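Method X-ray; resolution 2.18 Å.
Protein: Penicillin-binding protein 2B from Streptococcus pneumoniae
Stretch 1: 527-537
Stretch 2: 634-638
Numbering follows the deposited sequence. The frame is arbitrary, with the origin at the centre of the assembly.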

# COMPACT_ATOMS: atom_id res chain seq x y z
N GLN A 527 8.23 -4.91 -7.65
CA GLN A 527 9.65 -5.32 -7.65
C GLN A 527 10.22 -5.40 -9.08
O GLN A 527 11.36 -4.99 -9.34
N LEU A 528 9.42 -5.97 -9.99
CA LEU A 528 9.87 -6.10 -11.39
C LEU A 528 9.94 -4.75 -12.10
O LEU A 528 10.83 -4.55 -12.92
N ALA A 529 9.07 -3.79 -11.76
CA ALA A 529 9.27 -2.43 -12.25
C ALA A 529 10.52 -1.75 -11.69
O ALA A 529 11.20 -1.03 -12.41
N GLN A 530 10.79 -1.92 -10.40
CA GLN A 530 11.94 -1.24 -9.79
C GLN A 530 13.21 -1.82 -10.42
O GLN A 530 14.19 -1.12 -10.59
N TYR A 531 13.17 -3.10 -10.77
CA TYR A 531 14.34 -3.75 -11.36
C TYR A 531 14.67 -3.11 -12.71
O TYR A 531 15.80 -2.63 -12.93
N VAL A 532 13.70 -3.03 -13.61
CA VAL A 532 14.01 -2.40 -14.90
C VAL A 532 14.28 -0.90 -14.76
O VAL A 532 15.11 -0.36 -15.52
N ALA A 533 13.65 -0.24 -13.78
CA ALA A 533 13.90 1.20 -13.54
C ALA A 533 15.33 1.45 -13.06
O ALA A 533 15.94 2.47 -13.41
N THR A 534 15.85 0.50 -12.28
CA THR A 534 17.23 0.55 -11.78
C THR A 534 18.24 0.47 -12.92
O THR A 534 19.21 1.23 -12.99
N ILE A 535 18.01 -0.47 -13.84
CA ILE A 535 18.77 -0.51 -15.08
C ILE A 535 18.68 0.81 -15.84
O ILE A 535 19.68 1.38 -16.30
N ALA A 536 17.47 1.33 -15.96
CA ALA A 536 17.25 2.57 -16.69
C ALA A 536 17.92 3.77 -16.01
O ALA A 536 18.18 4.78 -16.65
N ASN A 537 18.18 3.68 -14.70
CA ASN A 537 18.79 4.79 -13.96
C ASN A 537 20.26 4.46 -13.67
O ASN A 537 20.85 4.91 -12.68
N ALA A 634 7.13 -8.94 -19.38
CA ALA A 634 8.00 -8.06 -20.17
C ALA A 634 8.40 -6.87 -19.29
O ALA A 634 7.61 -6.42 -18.48
N VAL A 635 9.62 -6.37 -19.46
CA VAL A 635 10.05 -5.11 -18.85
C VAL A 635 10.63 -4.22 -19.96
O VAL A 635 11.16 -4.73 -20.93
N ALA A 636 10.51 -2.90 -19.83
CA ALA A 636 10.97 -1.98 -20.87
C ALA A 636 11.24 -0.60 -20.27
O ALA A 636 10.66 -0.25 -19.24
N TYR A 637 12.07 0.20 -20.92
CA TYR A 637 12.15 1.63 -20.63
C TYR A 637 12.32 2.46 -21.90
O TYR A 637 12.59 1.90 -22.97
N ALA A 638 12.17 3.77 -21.78
CA ALA A 638 12.15 4.68 -22.93
C ALA A 638 12.10 6.13 -22.45
O ALA A 638 11.61 6.42 -21.36

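Helix 527-536 lies across strand 634-638 at 38°, the two running in broadly the same direction with their axes 8.1 Å apart at closest approach. The contact between them is apolar, and no hydrogen bond crosses it. From the helix, L528, V532, I535 and A536 direct their CA-to-CB bonds toward the strand. L528 and V532 are four residues apart, and I535 and A536 follow three and four residues after V532, which keeps all four on the side of the helix that faces the strand. V635 and Y637 answer from the strand, while A636 between them points away, as strand alternation requires.

V532 is the hub. Its chi1 is p (63°), and its CB lies 3.7 Å from V635 CB, so the two branched side chains meet at their branch points. The same rotamer carries V532 CG2 along the strand, 3.8 Å from A636 O and 3.8 Å from Y637 CD2, at the edge of the tyrosine ring. V635, with chi1 m (-63°), extends CG1 back toward the preceding helical turn, 4.0 Å from L528 O. The L528 side chain, m,t, stays farther off despite its inward CB.

Y637 adopts chi1 p (58°) with chi2 83°, which sets its ring against I535 and A536 in the last turn of the helix. A536 CB sits over one face in a CH-pi contact, 4.1 Å from the ring centroid of Y637 and 28° off the normal; A536 CB also lies 3.7 Å from Y637 CG. I535, m,t, places CG2 4.1 Å from Y637 CE2, approaching the ring obliquely.

No polar side chain of the helix hydrogen-bonds to the strand. T534, chi1 m (-62°), turns OG1 back to its own helix, T534 OG1 donating to Q530 O at 2.7 Å. Y531, chi1 t (150°), has a sideways CA-to-CB bond, but its end comes nearer the strand. Q527, Q530 and the Y531 hydroxyl are hydrogen-bonded elsewhere in the structure.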

# COMPACT_ATOMS: atom_id res chain seq x y z
CB GLN A 527 9.83 -6.67 -6.93
CG GLN A 527 9.63 -6.63 -5.38
CD GLN A 527 9.74 -8.00 -4.74
OE1 GLN A 527 9.03 -8.92 -5.13
NE2 GLN A 527 10.61 -8.15 -3.76
CB LEU A 528 9.01 -7.12 -12.18
CG LEU A 528 9.19 -8.56 -11.67
CD1 LEU A 528 7.98 -9.44 -12.04
CD2 LEU A 528 10.42 -9.14 -12.31
CB ALA A 529 8.05 -1.55 -12.02
CB GLN A 530 12.01 -1.51 -8.27
CG GLN A 530 13.18 -0.78 -7.55
CD GLN A 530 13.08 -0.95 -6.04
OE1 GLN A 530 12.96 -2.08 -5.54
NE2 GLN A 530 13.04 0.16 -5.30
CB TYR A 531 14.11 -5.27 -11.43
CG TYR A 531 14.80 -6.02 -12.56
CD1 TYR A 531 16.19 -6.03 -12.66
CD2 TYR A 531 14.08 -6.78 -13.48
CE1 TYR A 531 16.85 -6.73 -13.64
CE2 TYR A 531 14.72 -7.50 -14.49
CZ TYR A 531 16.11 -7.47 -14.55
OH TYR A 531 16.80 -8.15 -15.53
CB VAL A 532 12.96 -2.68 -16.01
CG1 VAL A 532 11.58 -2.09 -15.62
CG2 VAL A 532 13.44 -2.04 -17.32
CB ALA A 533 12.91 1.81 -12.54
CB THR A 534 17.48 -0.60 -10.75
OG1 THR A 534 16.61 -0.43 -9.61
CG2 THR A 534 18.93 -0.63 -10.28
CB ILE A 535 18.30 -1.68 -15.99
CG1 ILE A 535 18.60 -3.01 -15.30
CG2 ILE A 535 19.03 -1.58 -17.34
CD1 ILE A 535 18.03 -4.27 -15.96
CB ALA A 536 15.74 2.81 -16.85
CB ASN A 537 18.01 5.01 -12.66
CG ASN A 537 18.36 6.31 -11.96
OD1 ASN A 537 18.43 7.35 -12.60
ND2 ASN A 537 18.54 6.25 -10.64
CB ALA A 634 7.27 -7.55 -21.43
CB VAL A 635 11.10 -5.35 -17.72
CG1 VAL A 635 10.52 -6.17 -16.59
CG2 VAL A 635 12.35 -6.04 -18.25
CB ALA A 636 9.89 -1.85 -21.97
CB TYR A 637 13.28 1.93 -19.64
CG TYR A 637 14.65 1.50 -20.11
CD1 TYR A 637 15.42 2.29 -20.96
CD2 TYR A 637 15.18 0.26 -19.72
CE1 TYR A 637 16.68 1.86 -21.41
CE2 TYR A 637 16.44 -0.16 -20.13
CZ TYR A 637 17.17 0.64 -20.99
OH TYR A 637 18.41 0.18 -21.40
CB ALA A 638 10.93 4.40 -23.83